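Long-range contact in acyl-CoA dehydrogenase domain protein Tcur3481 (Thermomonospora curvata, PDB 6WY9), which binds an FAD cofactor and probably acts as an acyl-CoA dehydrogenase: residues L15-R28 with D40-L52. Residues are numbered along the deposited sequence; the frame is centred on the assembly and turned at random.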
loop_
_atom_site.group_PDB
_atom_site.type_symbol
_atom_site.label_atom_id
_atom_site.label_comp_id
_atom_site.label_asym_id
_atom_site.label_seq_id
_atom_site.Cartn_x
_atom_site.Cartn_y
_atom_site.Cartn_z
ATOM N N LEU B 15 30.320 14.888 -15.844
ATOM C CA LEU B 15 30.637 16.296 -15.630
ATOM C C LEU B 15 29.691 16.899 -14.598
ATOM O O LEU B 15 30.127 17.558 -13.639
ATOM C CB LEU B 15 30.560 17.036 -16.966
ATOM C CG LEU B 15 31.006 18.480 -17.147
ATOM C CD1 LEU B 15 32.299 18.725 -16.385
ATOM C CD2 LEU B 15 31.176 18.816 -18.666
ATOM N N ALA B 16 28.383 16.685 -14.783
ATOM C CA ALA B 16 27.419 17.214 -13.823
ATOM C C ALA B 16 27.682 16.653 -12.435
ATOM O O ALA B 16 27.658 17.386 -11.438
ATOM C CB ALA B 16 25.992 16.901 -14.268
ATOM N N ARG B 17 27.989 15.366 -12.358
ATOM C CA ARG B 17 28.249 14.751 -11.066
ATOM C C ARG B 17 29.413 15.427 -10.352
ATOM O O ARG B 17 29.349 15.669 -9.143
ATOM C CB ARG B 17 28.526 13.266 -11.247
ATOM C CG ARG B 17 28.795 12.542 -9.950
ATOM C CD ARG B 17 28.592 11.025 -10.151
ATOM N NE ARG B 17 27.175 10.653 -10.318
ATOM C CZ ARG B 17 26.725 9.520 -10.872
ATOM N NH1 ARG B 17 27.559 8.605 -11.351
ATOM N NH2 ARG B 17 25.423 9.299 -10.959
ATOM N N GLN B 18 30.494 15.729 -11.081
ATOM C CA GLN B 18 31.649 16.336 -10.435
ATOM C C GLN B 18 31.315 17.738 -9.955
ATOM O O GLN B 18 31.711 18.148 -8.856
ATOM C CB GLN B 18 32.834 16.394 -11.398
ATOM C CG GLN B 18 34.082 16.989 -10.752
ATOM C CD GLN B 18 34.654 16.096 -9.661
ATOM O OE1 GLN B 18 34.683 16.460 -8.472
ATOM N NE2 GLN B 18 35.094 14.906 -10.057
ATOM N N ILE B 19 30.614 18.505 -10.790
ATOM C CA ILE B 19 30.303 19.879 -10.419
ATOM C C ILE B 19 29.357 19.893 -9.214
ATOM O O ILE B 19 29.583 20.607 -8.223
ATOM C CB ILE B 19 29.744 20.623 -11.641
ATOM C CG1 ILE B 19 30.873 20.791 -12.678
ATOM C CG2 ILE B 19 29.047 21.987 -11.285
ATOM C CD1 ILE B 19 30.344 21.388 -13.954
ATOM N N PHE B 20 28.324 19.048 -9.252
ATOM C CA PHE B 20 27.384 18.998 -8.137
ATOM C C PHE B 20 28.063 18.500 -6.874
ATOM O O PHE B 20 27.785 18.989 -5.779
ATOM C CB PHE B 20 26.187 18.103 -8.484
ATOM C CG PHE B 20 25.226 18.712 -9.479
ATOM C CD1 PHE B 20 24.805 20.032 -9.357
ATOM C CD2 PHE B 20 24.711 17.950 -10.516
ATOM C CE1 PHE B 20 23.903 20.586 -10.254
ATOM C CE2 PHE B 20 23.809 18.508 -11.419
ATOM C CZ PHE B 20 23.409 19.817 -11.295
ATOM N N THR B 21 28.945 17.508 -7.007
ATOM C CA THR B 21 29.674 16.979 -5.865
ATOM C C THR B 21 30.572 18.033 -5.229
ATOM O O THR B 21 30.691 18.094 -3.997
ATOM C CB THR B 21 30.504 15.792 -6.316
ATOM O OG1 THR B 21 29.627 14.752 -6.753
ATOM C CG2 THR B 21 31.386 15.278 -5.148
ATOM N N ASP B 22 31.237 18.852 -6.058
ATOM C CA ASP B 22 32.097 19.915 -5.524
ATOM C C ASP B 22 31.315 21.014 -4.810
ATOM O O ASP B 22 31.885 21.716 -3.966
ATOM C CB ASP B 22 32.911 20.577 -6.639
ATOM C CG ASP B 22 33.955 19.668 -7.215
ATOM O OD1 ASP B 22 34.310 18.673 -6.561
ATOM O OD2 ASP B 22 34.437 19.981 -8.322
ATOM N N HIS B 23 30.047 21.239 -5.150
ATOM C CA HIS B 23 29.382 22.409 -4.580
ATOM C C HIS B 23 28.156 22.113 -3.732
ATOM O O HIS B 23 27.706 23.007 -3.008
ATOM C CB HIS B 23 29.036 23.421 -5.691
ATOM C CG HIS B 23 30.256 23.991 -6.347
ATOM N ND1 HIS B 23 31.283 24.573 -5.622
ATOM C CD2 HIS B 23 30.669 23.976 -7.634
ATOM C CE1 HIS B 23 32.263 24.914 -6.440
ATOM N NE2 HIS B 23 31.915 24.566 -7.666
ATOM N N ALA B 24 27.607 20.905 -3.776
ATOM C CA ALA B 24 26.440 20.562 -2.962
ATOM C C ALA B 24 26.885 19.861 -1.682
ATOM O O ALA B 24 26.656 18.659 -1.452
ATOM C CB ALA B 24 25.459 19.706 -3.767
ATOM N N THR B 25 27.602 20.627 -0.872
ATOM C CA THR B 25 28.281 20.146 0.321
ATOM C C THR B 25 27.514 20.578 1.559
ATOM O O THR B 25 26.673 21.480 1.510
ATOM C CB THR B 25 29.698 20.734 0.435
ATOM O OG1 THR B 25 29.570 22.161 0.471
ATOM C CG2 THR B 25 30.598 20.292 -0.703
ATOM N N HIS B 26 27.849 19.941 2.684
ATOM C CA HIS B 26 27.277 20.312 3.968
ATOM C C HIS B 26 27.310 21.824 4.173
ATOM O O HIS B 26 26.278 22.460 4.402
ATOM C CB HIS B 26 28.045 19.591 5.078
ATOM C CG HIS B 26 27.516 19.855 6.449
ATOM N ND1 HIS B 26 26.413 19.201 6.957
ATOM C CD2 HIS B 26 27.936 20.699 7.422
ATOM C CE1 HIS B 26 26.178 19.630 8.186
ATOM N NE2 HIS B 26 27.090 20.536 8.494
ATOM N N GLN B 27 28.498 22.425 4.076
ATOM C CA GLN B 27 28.609 23.869 4.283
ATOM C C GLN B 27 27.826 24.642 3.227
ATOM O O GLN B 27 27.074 25.575 3.548
ATOM C CB GLN B 27 30.082 24.293 4.268
ATOM C CG GLN B 27 30.323 25.808 4.247
ATOM C CD GLN B 27 30.340 26.384 2.832
ATOM O OE1 GLN B 27 30.870 25.782 1.883
ATOM N NE2 GLN B 27 29.784 27.566 2.691
ATOM N N ARG B 28 27.999 24.292 1.949
ATOM C CA ARG B 28 27.428 25.162 0.915
ATOM C C ARG B 28 25.892 25.056 0.860
ATOM O O ARG B 28 25.202 26.063 0.636
ATOM C CB ARG B 28 28.042 24.859 -0.458
ATOM C CG ARG B 28 27.468 25.772 -1.604
ATOM C CD ARG B 28 27.945 27.208 -1.408
ATOM N NE ARG B 28 27.701 28.036 -2.590
ATOM C CZ ARG B 28 27.920 29.339 -2.634
ATOM N NH1 ARG B 28 28.388 29.974 -1.568
ATOM N NH2 ARG B 28 27.670 30.004 -3.755
ATOM N N ASP B 40 22.166 29.014 -5.847
ATOM C CA ASP B 40 23.624 29.054 -5.810
ATOM C C ASP B 40 24.094 29.607 -7.145
ATOM O O ASP B 40 24.113 28.889 -8.152
ATOM C CB ASP B 40 24.188 27.668 -5.541
ATOM C CG ASP B 40 25.702 27.647 -5.372
ATOM O OD1 ASP B 40 26.396 28.598 -5.778
ATOM O OD2 ASP B 40 26.189 26.642 -4.791
ATOM N N GLU B 41 24.510 30.873 -7.132
ATOM C CA GLU B 41 24.915 31.546 -8.364
ATOM C C GLU B 41 26.272 31.048 -8.837
ATOM O O GLU B 41 26.593 31.145 -10.032
ATOM C CB GLU B 41 24.969 33.052 -8.148
ATOM C CG GLU B 41 23.663 33.670 -7.763
ATOM C CD GLU B 41 22.644 33.656 -8.897
ATOM O OE1 GLU B 41 23.024 33.442 -10.071
ATOM O OE2 GLU B 41 21.451 33.858 -8.597
ATOM N N THR B 42 27.094 30.560 -7.902
ATOM C CA THR B 42 28.384 29.999 -8.280
ATOM C C THR B 42 28.183 28.702 -9.048
ATOM O O THR B 42 28.764 28.498 -10.123
ATOM C CB THR B 42 29.239 29.775 -7.025
ATOM O OG1 THR B 42 29.381 31.040 -6.355
ATOM C CG2 THR B 42 30.649 29.273 -7.442
ATOM N N LEU B 43 27.336 27.833 -8.516
ATOM C CA LEU B 43 26.983 26.600 -9.210
ATOM C C LEU B 43 26.388 26.886 -10.592
ATOM O O LEU B 43 26.703 26.195 -11.572
ATOM C CB LEU B 43 25.995 25.817 -8.367
ATOM C CG LEU B 43 25.523 24.482 -8.956
ATOM C CD1 LEU B 43 26.743 23.612 -9.345
ATOM C CD2 LEU B 43 24.584 23.736 -7.955
ATOM N N TRP B 44 25.518 27.900 -10.683
ATOM C CA TRP B 44 24.934 28.274 -11.965
ATOM C C TRP B 44 26.021 28.655 -12.971
ATOM O O TRP B 44 25.982 28.254 -14.138
ATOM C CB TRP B 44 23.966 29.443 -11.782
ATOM C CG TRP B 44 23.133 29.627 -12.997
ATOM C CD1 TRP B 44 23.300 30.550 -14.000
ATOM C CD2 TRP B 44 22.010 28.823 -13.367
ATOM N NE1 TRP B 44 22.332 30.376 -14.960
ATOM C CE2 TRP B 44 21.533 29.318 -14.603
ATOM C CE3 TRP B 44 21.357 27.729 -12.769
ATOM C CZ2 TRP B 44 20.415 28.756 -15.263
ATOM C CZ3 TRP B 44 20.217 27.173 -13.432
ATOM C CH2 TRP B 44 19.774 27.692 -14.662
ATOM N N ARG B 45 26.977 29.470 -12.542
ATOM C CA ARG B 45 28.025 29.904 -13.463
ATOM C C ARG B 45 28.936 28.745 -13.855
ATOM O O ARG B 45 29.402 28.659 -15.003
ATOM C CB ARG B 45 28.838 31.036 -12.840
ATOM C CG ARG B 45 28.150 32.399 -12.797
ATOM C CD ARG B 45 29.139 33.486 -12.292
ATOM N NE ARG B 45 29.754 33.161 -10.994
ATOM C CZ ARG B 45 30.986 32.668 -10.836
ATOM N NH1 ARG B 45 31.757 32.432 -11.893
ATOM N NH2 ARG B 45 31.456 32.406 -9.617
ATOM N N GLU B 46 29.213 27.855 -12.913
ATOM C CA GLU B 46 30.027 26.675 -13.214
ATOM C C GLU B 46 29.333 25.781 -14.243
ATOM O O GLU B 46 29.959 25.314 -15.204
ATOM C CB GLU B 46 30.293 25.896 -11.918
ATOM C CG GLU B 46 31.061 26.681 -10.820
ATOM C CD GLU B 46 32.536 26.597 -11.031
ATOM O OE1 GLU B 46 32.960 25.490 -11.426
ATOM O OE2 GLU B 46 33.253 27.618 -10.852
ATOM N N LEU B 47 28.031 25.539 -14.054
ATOM C CA LEU B 47 27.244 24.784 -15.031
ATOM C C LEU B 47 27.270 25.427 -16.411
ATOM O O LEU B 47 27.387 24.727 -17.425
ATOM C CB LEU B 47 25.794 24.662 -14.556
ATOM C CG LEU B 47 25.698 23.785 -13.300
ATOM C CD1 LEU B 47 24.299 23.889 -12.691
ATOM C CD2 LEU B 47 26.087 22.302 -13.553
ATOM N N ALA B 48 27.058 26.747 -16.482
ATOM C CA ALA B 48 27.149 27.430 -17.769
ATOM C C ALA B 48 28.522 27.225 -18.403
ATOM O O ALA B 48 28.631 26.977 -19.616
ATOM C CB ALA B 48 26.856 28.930 -17.618
ATOM N N GLY B 49 29.579 27.350 -17.604
ATOM C CA GLY B 49 30.920 27.310 -18.156
ATOM C C GLY B 49 31.294 25.941 -18.671
ATOM O O GLY B 49 32.092 25.831 -19.602
ATOM N N ALA B 50 30.742 24.880 -18.059
ATOM C CA ALA B 50 30.932 23.518 -18.534
ATOM C C ALA B 50 30.024 23.172 -19.717
ATOM O O ALA B 50 30.114 22.057 -20.251
ATOM C CB ALA B 50 30.683 22.540 -17.370
ATOM N N GLY B 51 29.160 24.098 -20.140
ATOM C CA GLY B 51 28.293 23.854 -21.267
ATOM C C GLY B 51 27.059 23.071 -20.905
ATOM O O GLY B 51 26.298 22.673 -21.800
ATOM N N LEU B 52 26.819 22.863 -19.610
ATOM C CA LEU B 52 25.706 22.033 -19.203
ATOM C C LEU B 52 24.367 22.746 -19.323
ATOM O O LEU B 52 23.345 22.062 -19.445
ATOM C CB LEU B 52 25.943 21.531 -17.772
ATOM C CG LEU B 52 27.104 20.531 -17.700
ATOM C CD1 LEU B 52 27.456 20.221 -16.264
ATOM C CD2 LEU B 52 26.647 19.254 -18.388
HETATM O O HOH W 1 25.318 24.327 -4.009
#
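Arg28 grips Asp40 side-on: NE reaches OD2 at 3.0 Å and NH2 reaches OD1 at 2.8 Å, both bonds nearly straight. The acceptors lie near the guanidinium plane, yet the carboxylate is tilted 64° from it, so both nitrogens come from above the carboxylate. Leu43 N meets Asp40 OD1 from the opposite face at 3.0 Å and Thr42 N adds a weak bond, making Asp40 the N-cap of helix 41-49. A water donates to Asp40 OD2 and to His23 O. An asparagine in place of Asp40 would probably cost Arg28 its charged mate and weaken the tie between helix 26-33 and the start of helix 41-49.

Behind this pair, a bend at chi2 (69°) brings the Arg28 guanidinium to Asp40, Thr25 OG1 caps helix 26-33 by accepting from Arg28 N, and Val32 touches Asp40. Helices 15-23 and 41-49 run nearly antiparallel. Between them, chi1 of -68° sets Ile19 CG2 tightly against Leu43 CD1 (3.4 Å) while CG1 carries CD1 to Ala50 CB (3.6 Å). The Phe20 ring turns its edge to Leu43 CD2. This apolar seam of the N-terminal helical domain ends at one carboxylate serving both salt bridge and cap, and so probably kept ionised.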